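Local coordinates for amine oxidase (Emericella nidulans, PDB 3PGB), which probably oxidises primary amines, using a copper ion and a topaquinone cofactor held in each subunit of a dimer, at residues A[398-403]-A[633-638]; A[454-459]-A[468-473]; A[382-387]-A[657-662]; A[552-557]-A[576-581]; A[638-643]-A[671-676]. One frame throughout, in Å; residues are numbered along the deposited sequence.

Contacts 1, 3 and 5 form one cluster, with centres 9 to 11 Å apart. Strand 382-387 pairs with strand 400-402 of contact 1, the loop 633-638 runs into 638-643 through the shared A638, and W641 of contact 5 packs on E384 of contact 3 and L402 of contact 1. Contact 1 includes D403, the predicted proton acceptor, its side chain about 4 Å from that of E384 at the nearest atoms; the side chain of V399 is about 11 Å from the copper and that of F674 about 9 Å from a calcium ion. Contacts 2 and 4 lie on two separate hairpins, their centres 30 Å apart and 43 and 35 Å from that of contact 1. Both, like contact 1, touch the second subunit.

Contact 1. Residues A[398-403]-A[633-638]; sequences SVAYLD and SNLVHA
A400 and L402 direct their CB atoms at the loop 633-638. The CB of A400 meets N634 CB and the CD2 methyl of L635, each 3.7 Å away. L635 CG is anti to its carbonyl carbon (chi1 -75°), and the CD2 it carries also lies 4.3 Å from L402 CD1, so one branch of the loop leucine serves both strand residues. L402 CD1 also reaches A638 CB, at 4.0 Å. The amide of N634 is pressed against the backbone of S398, its CG 3.2 Å from S398 O; the clear bond of N634 ND2 goes to S397 O. L635 to A638 form a type II' beta turn, closed by A638 N to L635 O (3.0 Å), which brings L635 CD2 and A638 CB to the same L402 CD1. Further out, strand 400-402 is tied by backbone bonds to strand 374-389, Y401 to A387 and D403 to A385; D403 is the predicted proton acceptor. At the start of the loop, S633 OG is hydrogen-bonded to N572 N of the second subunit.

Contact 2. Residues A[454-459]-A[468-473]; sequences YPMARH and TKNVYF
T468 O accepts the N-H of M456, with M456 N 2.8 Å from T468 O, and T468 N bonds back to A457 O (2.9 Å). A weak bond also runs from A457 N to T468 O, at 3.5 Å. Two residues thus face one, a classic beta bulge that includes the antiparallel hydrogen-bonded pair A457-T468 of the hairpin 457-460/464-479. The CB of M456 lies 3.3 Å from K469 O and 4.0 Å from T468 CG2. Beyond the bulge, N470 points at 454-456: its CB is 3.2 Å from Y454 O, its CG is anti to the backbone N (chi1 -176°), and the amide beyond brings ND2 up to the tyrosine ring. There N470 ND2 stands 3.2 Å from Y454 CZ, the amide and ring planes turned 56° apart. The hairpin reaches into the dimer partner, consistent with the arms through which copper amine oxidase subunits embrace one another: R458 forms salt bridges with D420 and D485 of the second subunit, and H459 bonds to D249 and D485 of that subunit.

Contact 3. Residues A[382-387]-A[657-662]; sequences LQEALA and TSAHPY
Q383 leans from strand 382-387 across to T657 and S658. Its CB is met by S658 OG at 3.2 Å, and its CG, anti to the carbonyl carbon (chi1 -68°), lies 3.6 Å from the same oxygen, so the serine hydroxyl rests against the first two side-chain carbons of Q383. The chain bends at the next bond, bringing CD to 4.1 Å from S658 N. At the tip, OE1 accepts the backbone N-H of S658 at 3.0 Å; this donor lies in the amide carbonyl plane, with 153° at the hydrogen. OE1 also comes close to the CA of T657. S658 OG is itself hydrogen-bonded to N537 OD1, which ties the loop to a second strand. One residue on, the CB of E384 packs on the CB of A659 at 3.8 Å. The E384 carboxylate is held at both oxygens: OE1 takes A385 N through its anti lone pair, and OE2 bonds to S404 OG. A water lies 2.6 Å from E384 OE2 and 2.6 Å from H660 O and can donate to either, though more acceptors than protons are in its reach. Within the loop, T657 OG1 donates to A659 O (2.7 Å). Strand 374-389 runs between its antiparallel neighbours 400-402 and 532-542; the loop 657-662, leading toward strand 686-698, packs against it, while W691 of that strand touches both Q383 and S658.

Contact 4. Residues A[552-557]-A[576-581]; sequences ELVSVV and LGRSFI
Four backbone hydrogen bonds join L553 to S579 and S555 to G577. L553 N meets S579 O at 2.8 Å, and S579 N returns to L553 O at 3.2 Å; S555 N to G577 O (2.9 Å) and G577 N to S555 O (2.8 Å) close the second ring. The non-hydrogen-bonded pairs E552-F580, V554-R578 and V556-L576 put their side chains on one face, with L553, S555 and S579 on the opposite one. Apolar contact on the E552 face centres on the CD2 methyl of L576, 3.8 Å from V554 CG1 and 4.1 Å from V556 CG2. Polar and aromatic groups share the same face farther along. The extended E552, its CG anti to the backbone N (chi1 -172°), lays its carboxylate beside F580, with CD 3.7 Å from F580 CE1 and the two planes only 17° apart. E552 OE1 lies at the edge of the R578 guanidinium, 4.1 Å from NH1: opposite charges near each other, but short of a salt bridge, which R578 makes with E612 instead. V554 packs on Y521 and V556 on M531 of the second subunit. The twisted antiparallel hairpin 548-562/570-580 is consistent with one of the arms through which copper amine oxidase subunits embrace each other.

Contact 5. Residues A[638-643]-A[671-676]; sequences AAHWAE and PVDFST
S675 sets its hydroxyl over one face of the H640 ring, OG 3.0 Å from CG, on the CG-CD2 side rather than over the centre. D673 comes to the same ring obliquely, OD1 3.3 Å from CD2, the carboxylate and imidazole planes 21° apart. In F674, chi1 (-170°) places CG anti to the backbone N. One face of its ring takes the CB of W641, which lies 4.0 Å from the ring centroid and 23° off its normal, a CH-pi contact. The F674 ring also meets W691 edge-to-face. A water accepts from H640 N (2.8 Å) and F674 N (3.1 Å), joining the two loops through their backbones. A second water donates to E643 OE1 and is hydrogen-bonded to S675 OG. H640 ND1 donates to E643 OE2 at 2.8 Å, from above the carboxylate plane, and NE2 is hydrogen-bonded to H637 ND1. Both imidazole nitrogens are thus engaged, which fixes the ring's rotation; E643 would probably polarise the ring through the ND1 proton, and the nearby D673 carboxylate may add to this.

Contact 1. Residues A[398-403]-A[633-638]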
# COMPACT_ATOMS: atom_id res chain seq x y z
N SER A 398 -2.63 -14.14 27.77
CA SER A 398 -3.78 -13.41 28.29
C SER A 398 -3.85 -11.95 27.88
O SER A 398 -4.88 -11.32 28.08
CB SER A 398 -3.78 -13.48 29.82
OG SER A 398 -3.82 -14.83 30.27
N VAL A 399 -2.77 -11.39 27.33
CA VAL A 399 -2.78 -9.97 26.97
C VAL A 399 -3.69 -9.69 25.78
O VAL A 399 -3.57 -10.30 24.72
CB VAL A 399 -1.36 -9.41 26.68
CG1 VAL A 399 -1.46 -8.01 26.11
CG2 VAL A 399 -0.52 -9.38 27.94
N ALA A 400 -4.64 -8.78 25.99
CA ALA A 400 -5.48 -8.26 24.93
C ALA A 400 -5.73 -6.78 25.22
O ALA A 400 -6.78 -6.40 25.72
CB ALA A 400 -6.78 -9.03 24.84
N TYR A 401 -4.73 -5.95 24.92
CA TYR A 401 -4.79 -4.52 25.20
C TYR A 401 -5.91 -3.85 24.40
O TYR A 401 -6.08 -4.10 23.21
CB TYR A 401 -3.46 -3.82 24.87
CG TYR A 401 -2.32 -4.16 25.79
CD1 TYR A 401 -2.41 -3.95 27.15
CD2 TYR A 401 -1.13 -4.68 25.29
CE1 TYR A 401 -1.38 -4.26 28.00
CE2 TYR A 401 -0.08 -4.99 26.13
CZ TYR A 401 -0.22 -4.78 27.49
OH TYR A 401 0.81 -5.08 28.36
N LEU A 402 -6.66 -3.00 25.10
CA LEU A 402 -7.60 -2.09 24.49
C LEU A 402 -7.13 -0.70 24.89
O LEU A 402 -7.34 -0.28 26.03
CB LEU A 402 -9.02 -2.39 24.98
CG LEU A 402 -9.58 -3.75 24.52
CD1 LEU A 402 -10.78 -4.17 25.35
CD2 LEU A 402 -9.93 -3.73 23.03
N ASP A 403 -6.48 -0.02 23.95
CA ASP A 403 -5.64 1.14 24.27
C ASP A 403 -6.35 2.40 24.77
O ASP A 403 -5.72 3.24 25.40
CB ASP A 403 -4.75 1.50 23.08
CG ASP A 403 -3.53 0.61 22.97
OD1 ASP A 403 -2.98 0.20 24.02
OD2 ASP A 403 -3.10 0.34 21.83
N SER A 633 -11.01 -15.87 24.59
CA SER A 633 -11.18 -16.02 26.03
C SER A 633 -10.71 -14.76 26.77
O SER A 633 -11.21 -14.45 27.85
CB SER A 633 -10.40 -17.24 26.55
OG SER A 633 -10.92 -18.45 26.01
N ASN A 634 -9.74 -14.04 26.20
CA ASN A 634 -9.27 -12.79 26.79
C ASN A 634 -10.31 -11.68 26.75
O ASN A 634 -10.48 -10.92 27.72
CB ASN A 634 -8.03 -12.28 26.06
CG ASN A 634 -6.82 -13.14 26.26
OD1 ASN A 634 -6.82 -14.07 27.07
ND2 ASN A 634 -5.76 -12.84 25.52
N LEU A 635 -11.00 -11.58 25.62
CA LEU A 635 -11.86 -10.44 25.34
C LEU A 635 -13.28 -10.65 25.81
O LEU A 635 -13.91 -9.73 26.33
CB LEU A 635 -11.88 -10.14 23.84
CG LEU A 635 -10.64 -9.47 23.26
CD1 LEU A 635 -10.85 -9.19 21.79
CD2 LEU A 635 -10.33 -8.19 24.02
N VAL A 636 -13.79 -11.86 25.61
CA VAL A 636 -15.20 -12.16 25.86
C VAL A 636 -16.05 -11.19 25.02
O VAL A 636 -16.00 -11.26 23.80
CB VAL A 636 -15.52 -12.17 27.37
CG1 VAL A 636 -16.95 -12.65 27.62
CG2 VAL A 636 -14.54 -13.07 28.10
N HIS A 637 -16.78 -10.26 25.64
CA HIS A 637 -17.64 -9.34 24.88
C HIS A 637 -17.00 -7.95 24.66
O HIS A 637 -17.67 -7.06 24.12
CB HIS A 637 -19.00 -9.19 25.57
CG HIS A 637 -19.77 -10.47 25.69
ND1 HIS A 637 -20.14 -11.22 24.59
CD2 HIS A 637 -20.27 -11.11 26.77
CE1 HIS A 637 -20.82 -12.28 25.00
NE2 HIS A 637 -20.91 -12.24 26.32
N ALA A 638 -15.73 -7.79 25.02
CA ALA A 638 -15.11 -6.46 25.14
C ALA A 638 -14.69 -5.78 23.82
O ALA A 638 -14.46 -4.57 23.80
CB ALA A 638 -13.91 -6.53 26.08

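Contact 2. Residues A[454-459]-A[468-473]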
# COMPACT_ATOMS: atom_id res chain seq x y z
N TYR A 454 5.66 9.84 -7.11
CA TYR A 454 5.10 9.43 -8.39
C TYR A 454 4.01 10.43 -8.79
O TYR A 454 3.34 10.98 -7.93
CB TYR A 454 4.50 8.01 -8.29
CG TYR A 454 3.29 7.91 -7.37
CD1 TYR A 454 3.44 7.65 -6.01
CD2 TYR A 454 2.00 8.08 -7.86
CE1 TYR A 454 2.33 7.56 -5.17
CE2 TYR A 454 0.90 8.00 -7.03
CZ TYR A 454 1.06 7.74 -5.69
OH TYR A 454 -0.04 7.65 -4.87
N PRO A 455 3.82 10.65 -10.10
CA PRO A 455 2.83 11.62 -10.57
C PRO A 455 1.41 11.10 -10.40
O PRO A 455 1.21 9.90 -10.21
CB PRO A 455 3.17 11.76 -12.05
CG PRO A 455 3.68 10.44 -12.44
CD PRO A 455 4.42 9.91 -11.23
N MET A 456 0.44 12.00 -10.46
CA MET A 456 -0.97 11.64 -10.37
C MET A 456 -1.43 10.88 -11.63
O MET A 456 -2.12 9.86 -11.54
CB MET A 456 -1.82 12.91 -10.19
CG MET A 456 -3.34 12.71 -10.25
SD MET A 456 -4.01 12.05 -8.71
CE MET A 456 -3.39 10.40 -8.81
N ALA A 457 -1.05 11.39 -12.79
CA ALA A 457 -1.51 10.84 -14.07
C ALA A 457 -0.54 11.20 -15.19
O ALA A 457 0.23 12.17 -15.08
CB ALA A 457 -2.90 11.36 -14.39
N ARG A 458 -0.56 10.42 -16.26
CA ARG A 458 0.27 10.70 -17.42
C ARG A 458 -0.28 10.03 -18.64
O ARG A 458 -1.09 9.10 -18.52
CB ARG A 458 1.69 10.20 -17.20
CG ARG A 458 1.84 8.70 -17.34
CD ARG A 458 3.24 8.21 -17.00
NE ARG A 458 4.29 9.10 -17.48
CZ ARG A 458 4.63 9.27 -18.76
NH1 ARG A 458 4.00 8.61 -19.73
NH2 ARG A 458 5.60 10.11 -19.07
N HIS A 459 0.17 10.49 -19.80
CA HIS A 459 0.03 9.72 -21.03
C HIS A 459 0.99 10.20 -22.12
O HIS A 459 1.05 11.39 -22.42
CB HIS A 459 -1.39 9.77 -21.57
CG HIS A 459 -1.58 8.93 -22.80
ND1 HIS A 459 -1.33 7.58 -22.81
CD2 HIS A 459 -1.94 9.26 -24.06
CE1 HIS A 459 -1.56 7.10 -24.02
NE2 HIS A 459 -1.93 8.10 -24.79
N THR A 468 0.60 14.98 -14.77
CA THR A 468 0.06 15.75 -13.66
C THR A 468 0.77 15.33 -12.38
O THR A 468 0.94 14.14 -12.12
CB THR A 468 -1.45 15.50 -13.47
OG1 THR A 468 -2.16 15.83 -14.67
CG2 THR A 468 -2.01 16.33 -12.33
N LYS A 469 1.18 16.31 -11.57
CA LYS A 469 1.85 16.01 -10.31
C LYS A 469 0.85 15.48 -9.29
O LYS A 469 -0.34 15.77 -9.37
CB LYS A 469 2.53 17.26 -9.74
CG LYS A 469 3.65 17.83 -10.61
CD LYS A 469 4.58 18.75 -9.80
CE LYS A 469 5.95 18.11 -9.52
NZ LYS A 469 5.88 16.78 -8.86
N ASN A 470 1.34 14.69 -8.35
CA ASN A 470 0.53 14.18 -7.25
C ASN A 470 0.89 14.92 -5.96
O ASN A 470 1.72 14.46 -5.16
CB ASN A 470 0.74 12.67 -7.08
CG ASN A 470 -0.14 12.05 -6.01
OD1 ASN A 470 -1.10 12.66 -5.55
ND2 ASN A 470 0.19 10.84 -5.60
N VAL A 471 0.27 16.08 -5.78
CA VAL A 471 0.44 16.86 -4.57
C VAL A 471 -0.75 16.61 -3.65
O VAL A 471 -1.90 16.84 -4.05
CB VAL A 471 0.57 18.37 -4.87
CG1 VAL A 471 0.83 19.14 -3.59
CG2 VAL A 471 1.70 18.60 -5.87
N TYR A 472 -0.48 16.13 -2.44
CA TYR A 472 -1.53 15.76 -1.49
C TYR A 472 -1.32 16.37 -0.10
O TYR A 472 -0.20 16.75 0.25
CB TYR A 472 -1.65 14.24 -1.40
CG TYR A 472 -0.44 13.52 -0.84
CD1 TYR A 472 -0.37 13.19 0.51
CD2 TYR A 472 0.62 13.15 -1.66
CE1 TYR A 472 0.74 12.53 1.03
CE2 TYR A 472 1.72 12.49 -1.15
CZ TYR A 472 1.78 12.19 0.20
OH TYR A 472 2.87 11.53 0.69
N PHE A 473 -2.41 16.44 0.67
CA PHE A 473 -2.40 17.03 2.02
C PHE A 473 -2.52 15.95 3.10
O PHE A 473 -3.30 15.01 2.95
CB PHE A 473 -3.55 18.02 2.13
CG PHE A 473 -3.56 18.80 3.40
CD1 PHE A 473 -2.77 19.93 3.55
CD2 PHE A 473 -4.38 18.43 4.46
CE1 PHE A 473 -2.78 20.66 4.72
CE2 PHE A 473 -4.40 19.15 5.64
CZ PHE A 473 -3.60 20.27 5.77

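Contact 3. Residues A[382-387]-A[657-662]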
# COMPACT_ATOMS: atom_id res chain seq x y z
N LEU A 382 -10.49 7.40 14.93
CA LEU A 382 -10.12 6.20 15.67
C LEU A 382 -11.13 5.92 16.78
O LEU A 382 -11.62 6.84 17.45
CB LEU A 382 -8.71 6.35 16.27
CG LEU A 382 -8.15 5.18 17.08
CD1 LEU A 382 -8.17 3.87 16.28
CD2 LEU A 382 -6.74 5.51 17.56
N GLN A 383 -11.47 4.65 16.95
CA GLN A 383 -12.45 4.24 17.94
C GLN A 383 -11.84 3.41 19.05
O GLN A 383 -12.20 3.58 20.22
CB GLN A 383 -13.57 3.46 17.25
CG GLN A 383 -14.40 4.32 16.34
CD GLN A 383 -15.20 5.32 17.11
OE1 GLN A 383 -16.11 4.95 17.84
NE2 GLN A 383 -14.83 6.59 17.00
N GLU A 384 -10.93 2.51 18.69
CA GLU A 384 -10.18 1.71 19.66
C GLU A 384 -9.03 0.99 18.95
O GLU A 384 -9.07 0.80 17.73
CB GLU A 384 -11.12 0.70 20.34
CG GLU A 384 -10.51 -0.18 21.41
CD GLU A 384 -10.02 0.59 22.61
OE1 GLU A 384 -8.94 1.22 22.53
OE2 GLU A 384 -10.71 0.56 23.65
N ALA A 385 -8.01 0.60 19.71
CA ALA A 385 -6.91 -0.22 19.18
C ALA A 385 -6.78 -1.48 20.01
O ALA A 385 -6.71 -1.42 21.24
CB ALA A 385 -5.60 0.56 19.22
N LEU A 386 -6.76 -2.63 19.33
CA LEU A 386 -6.58 -3.91 20.00
C LEU A 386 -5.17 -4.42 19.77
O LEU A 386 -4.65 -4.34 18.65
CB LEU A 386 -7.62 -4.92 19.51
CG LEU A 386 -7.48 -6.38 19.95
CD1 LEU A 386 -7.31 -6.49 21.44
CD2 LEU A 386 -8.68 -7.18 19.49
N ALA A 387 -4.54 -4.94 20.83
CA ALA A 387 -3.29 -5.68 20.73
C ALA A 387 -3.49 -7.03 21.40
O ALA A 387 -3.29 -7.18 22.62
CB ALA A 387 -2.17 -4.92 21.40
N THR A 657 -19.87 5.72 19.58
CA THR A 657 -18.59 5.03 19.59
C THR A 657 -18.78 3.52 19.56
O THR A 657 -19.74 3.01 20.12
CB THR A 657 -17.78 5.37 20.87
OG1 THR A 657 -18.45 4.84 22.03
CG2 THR A 657 -17.62 6.88 21.04
N SER A 658 -17.86 2.80 18.92
CA SER A 658 -17.89 1.34 18.92
C SER A 658 -17.30 0.73 20.19
O SER A 658 -17.43 -0.47 20.41
CB SER A 658 -17.12 0.79 17.71
OG SER A 658 -15.78 1.25 17.70
N ALA A 659 -16.65 1.55 21.02
CA ALA A 659 -16.04 1.07 22.25
C ALA A 659 -16.25 2.01 23.44
O ALA A 659 -16.88 3.06 23.32
CB ALA A 659 -14.56 0.84 22.04
N HIS A 660 -15.74 1.57 24.59
CA HIS A 660 -15.67 2.36 25.80
C HIS A 660 -14.36 2.01 26.48
O HIS A 660 -13.95 0.84 26.46
CB HIS A 660 -16.83 2.02 26.71
CG HIS A 660 -16.96 2.91 27.91
ND1 HIS A 660 -16.13 2.80 29.00
CD2 HIS A 660 -17.82 3.91 28.19
CE1 HIS A 660 -16.47 3.71 29.90
NE2 HIS A 660 -17.50 4.39 29.43
N PRO A 661 -13.67 3.01 27.08
CA PRO A 661 -12.36 2.77 27.68
C PRO A 661 -12.32 1.67 28.73
O PRO A 661 -11.30 0.98 28.85
CB PRO A 661 -12.02 4.11 28.33
CG PRO A 661 -12.78 5.09 27.58
CD PRO A 661 -14.05 4.43 27.17
N TYR A 662 -13.40 1.52 29.50
CA TYR A 662 -13.45 0.54 30.58
C TYR A 662 -14.22 -0.72 30.22
O TYR A 662 -14.74 -1.40 31.12
CB TYR A 662 -14.05 1.18 31.86
CG TYR A 662 -13.43 2.49 32.26
CD1 TYR A 662 -12.05 2.68 32.23
CD2 TYR A 662 -14.22 3.54 32.70
CE1 TYR A 662 -11.48 3.90 32.60
CE2 TYR A 662 -13.67 4.76 33.08
CZ TYR A 662 -12.30 4.93 33.02
OH TYR A 662 -11.75 6.13 33.40
O HOH W 1 -12.58 -0.72 24.94

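Contact 4. Residues A[552-557]-A[576-581]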
# COMPACT_ATOMS: atom_id res chain seq x y z
N GLU A 552 -23.42 -0.72 -1.60
CA GLU A 552 -23.52 -1.59 -2.77
C GLU A 552 -22.23 -2.38 -2.88
O GLU A 552 -21.14 -1.82 -2.74
CB GLU A 552 -23.74 -0.80 -4.05
CG GLU A 552 -24.03 -1.70 -5.26
CD GLU A 552 -24.30 -0.93 -6.54
OE1 GLU A 552 -24.92 -1.50 -7.47
OE2 GLU A 552 -23.89 0.25 -6.63
N LEU A 553 -22.37 -3.68 -3.11
CA LEU A 553 -21.24 -4.56 -3.36
C LEU A 553 -21.19 -4.80 -4.86
O LEU A 553 -22.16 -5.29 -5.45
CB LEU A 553 -21.37 -5.88 -2.61
CG LEU A 553 -21.59 -5.77 -1.10
CD1 LEU A 553 -21.82 -7.15 -0.49
CD2 LEU A 553 -20.41 -5.07 -0.44
N VAL A 554 -20.08 -4.41 -5.48
CA VAL A 554 -19.88 -4.63 -6.89
C VAL A 554 -18.73 -5.59 -6.99
O VAL A 554 -17.61 -5.28 -6.57
CB VAL A 554 -19.54 -3.35 -7.64
CG1 VAL A 554 -19.26 -3.66 -9.11
CG2 VAL A 554 -20.68 -2.36 -7.51
N SER A 555 -19.02 -6.76 -7.55
CA SER A 555 -18.10 -7.87 -7.52
C SER A 555 -17.72 -8.25 -8.94
O SER A 555 -18.53 -8.15 -9.85
CB SER A 555 -18.78 -9.04 -6.80
OG SER A 555 -18.01 -9.46 -5.70
N VAL A 556 -16.47 -8.68 -9.12
CA VAL A 556 -16.01 -9.21 -10.40
C VAL A 556 -15.91 -10.71 -10.23
O VAL A 556 -15.13 -11.19 -9.42
CB VAL A 556 -14.65 -8.61 -10.82
CG1 VAL A 556 -14.20 -9.17 -12.15
CG2 VAL A 556 -14.74 -7.10 -10.89
N VAL A 557 -16.73 -11.46 -10.98
CA VAL A 557 -16.86 -12.90 -10.79
C VAL A 557 -16.86 -13.66 -12.12
O VAL A 557 -17.31 -13.13 -13.13
CB VAL A 557 -18.14 -13.25 -10.00
CG1 VAL A 557 -18.08 -12.64 -8.60
CG2 VAL A 557 -19.39 -12.77 -10.74
N LEU A 576 -19.90 -8.49 -13.84
CA LEU A 576 -20.15 -7.75 -12.61
C LEU A 576 -21.30 -8.41 -11.88
O LEU A 576 -22.30 -8.78 -12.50
CB LEU A 576 -20.51 -6.29 -12.89
CG LEU A 576 -19.40 -5.31 -13.29
CD1 LEU A 576 -19.96 -3.89 -13.31
CD2 LEU A 576 -18.22 -5.40 -12.33
N GLY A 577 -21.16 -8.56 -10.57
CA GLY A 577 -22.26 -9.00 -9.72
C GLY A 577 -22.64 -7.91 -8.75
O GLY A 577 -21.84 -7.54 -7.89
N ARG A 578 -23.85 -7.38 -8.87
CA ARG A 578 -24.29 -6.26 -8.04
C ARG A 578 -25.37 -6.63 -7.04
O ARG A 578 -26.32 -7.34 -7.37
CB ARG A 578 -24.80 -5.12 -8.90
CG ARG A 578 -23.81 -4.68 -9.93
CD ARG A 578 -23.95 -3.22 -10.22
NE ARG A 578 -23.58 -2.91 -11.59
CZ ARG A 578 -23.70 -1.70 -12.13
NH1 ARG A 578 -24.15 -0.68 -11.40
NH2 ARG A 578 -23.35 -1.52 -13.40
N SER A 579 -25.22 -6.13 -5.82
CA SER A 579 -26.20 -6.34 -4.76
C SER A 579 -26.10 -5.21 -3.75
O SER A 579 -25.00 -4.70 -3.50
CB SER A 579 -25.96 -7.68 -4.07
OG SER A 579 -24.77 -7.66 -3.30
N PHE A 580 -27.23 -4.84 -3.16
CA PHE A 580 -27.25 -3.87 -2.08
C PHE A 580 -27.38 -4.60 -0.75
O PHE A 580 -28.11 -5.58 -0.65
CB PHE A 580 -28.43 -2.92 -2.24
CG PHE A 580 -28.38 -2.07 -3.47
CD1 PHE A 580 -27.52 -0.98 -3.54
CD2 PHE A 580 -29.19 -2.35 -4.56
CE1 PHE A 580 -27.47 -0.18 -4.69
CE2 PHE A 580 -29.15 -1.56 -5.71
CZ PHE A 580 -28.29 -0.47 -5.77
N ILE A 581 -26.66 -4.14 0.27
CA ILE A 581 -26.88 -4.63 1.63
C ILE A 581 -28.22 -4.08 2.10
O ILE A 581 -28.42 -2.88 2.12
CB ILE A 581 -25.75 -4.21 2.59
CG1 ILE A 581 -24.46 -4.94 2.23
CG2 ILE A 581 -26.13 -4.51 4.04
CD1 ILE A 581 -23.28 -4.60 3.13

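Contact 5. Residues A[638-643]-A[671-676]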
# COMPACT_ATOMS: atom_id res chain seq x y z
N ALA A 638 -15.73 -7.79 25.02
CA ALA A 638 -15.11 -6.46 25.14
C ALA A 638 -14.69 -5.78 23.82
O ALA A 638 -14.46 -4.57 23.80
CB ALA A 638 -13.91 -6.53 26.08
N ALA A 639 -14.56 -6.55 22.74
CA ALA A 639 -14.10 -6.01 21.46
C ALA A 639 -14.70 -6.77 20.28
O ALA A 639 -13.98 -7.37 19.48
CB ALA A 639 -12.59 -6.06 21.40
N HIS A 640 -16.03 -6.76 20.18
CA HIS A 640 -16.71 -7.49 19.10
C HIS A 640 -16.53 -6.85 17.73
O HIS A 640 -16.84 -7.46 16.71
CB HIS A 640 -18.20 -7.63 19.40
CG HIS A 640 -18.52 -8.76 20.33
ND1 HIS A 640 -18.19 -10.07 20.05
CD2 HIS A 640 -19.17 -8.78 21.51
CE1 HIS A 640 -18.61 -10.84 21.04
NE2 HIS A 640 -19.21 -10.08 21.94
N TRP A 641 -16.06 -5.61 17.71
CA TRP A 641 -15.78 -4.90 16.46
C TRP A 641 -14.55 -5.47 15.76
O TRP A 641 -14.37 -5.26 14.56
CB TRP A 641 -15.57 -3.40 16.74
CG TRP A 641 -14.60 -3.15 17.84
CD1 TRP A 641 -14.90 -2.90 19.14
CD2 TRP A 641 -13.18 -3.16 17.75
NE1 TRP A 641 -13.76 -2.74 19.87
CE2 TRP A 641 -12.68 -2.90 19.04
CE3 TRP A 641 -12.27 -3.35 16.70
CZ2 TRP A 641 -11.32 -2.82 19.31
CZ3 TRP A 641 -10.92 -3.27 16.97
CH2 TRP A 641 -10.46 -3.01 18.26
N ALA A 642 -13.70 -6.17 16.50
CA ALA A 642 -12.47 -6.73 15.94
C ALA A 642 -12.70 -7.96 15.06
O ALA A 642 -11.75 -8.47 14.47
CB ALA A 642 -11.49 -7.06 17.05
N GLU A 643 -13.94 -8.43 14.95
CA GLU A 643 -14.20 -9.73 14.33
C GLU A 643 -14.42 -9.72 12.81
O GLU A 643 -14.46 -10.79 12.20
CB GLU A 643 -15.40 -10.39 15.02
CG GLU A 643 -15.20 -10.55 16.53
CD GLU A 643 -16.39 -11.17 17.22
OE1 GLU A 643 -17.39 -11.50 16.55
OE2 GLU A 643 -16.30 -11.34 18.46
N PRO A 671 -19.57 -1.62 29.03
CA PRO A 671 -20.39 -0.46 28.71
C PRO A 671 -20.88 -0.45 27.27
O PRO A 671 -22.09 -0.31 27.03
CB PRO A 671 -19.45 0.71 28.99
CG PRO A 671 -18.62 0.24 30.12
CD PRO A 671 -18.43 -1.25 29.89
N VAL A 672 -19.97 -0.61 26.32
CA VAL A 672 -20.34 -0.72 24.90
C VAL A 672 -20.00 -2.13 24.40
O VAL A 672 -18.83 -2.51 24.31
CB VAL A 672 -19.65 0.33 24.02
CG1 VAL A 672 -20.13 0.22 22.58
CG2 VAL A 672 -19.91 1.73 24.56
N ASP A 673 -21.05 -2.89 24.11
CA ASP A 673 -20.94 -4.18 23.49
C ASP A 673 -21.36 -3.98 22.03
O ASP A 673 -22.55 -3.89 21.71
CB ASP A 673 -21.87 -5.16 24.22
CG ASP A 673 -21.84 -6.56 23.64
OD1 ASP A 673 -21.62 -6.70 22.42
OD2 ASP A 673 -22.06 -7.52 24.43
N PHE A 674 -20.36 -3.89 21.16
CA PHE A 674 -20.58 -3.61 19.74
C PHE A 674 -21.57 -4.59 19.09
O PHE A 674 -22.35 -4.18 18.23
CB PHE A 674 -19.24 -3.61 18.98
CG PHE A 674 -19.34 -3.10 17.57
CD1 PHE A 674 -19.58 -1.76 17.31
CD2 PHE A 674 -19.19 -3.96 16.49
CE1 PHE A 674 -19.68 -1.28 16.01
CE2 PHE A 674 -19.28 -3.49 15.18
CZ PHE A 674 -19.52 -2.15 14.95
N SER A 675 -21.56 -5.85 19.52
CA SER A 675 -22.51 -6.86 18.98
C SER A 675 -23.97 -6.40 18.98
O SER A 675 -24.72 -6.74 18.07
CB SER A 675 -22.44 -8.18 19.76
OG SER A 675 -21.34 -8.94 19.31
N THR A 676 -24.34 -5.64 20.01
CA THR A 676 -25.73 -5.25 20.24
C THR A 676 -26.20 -4.16 19.27
O THR A 676 -27.38 -3.84 19.22
CB THR A 676 -25.94 -4.77 21.70
OG1 THR A 676 -25.26 -3.52 21.91
CG2 THR A 676 -25.40 -5.80 22.71
O HOH W 2 -17.66 -5.28 21.84
O HOH W 3 -19.62 -10.26 17.52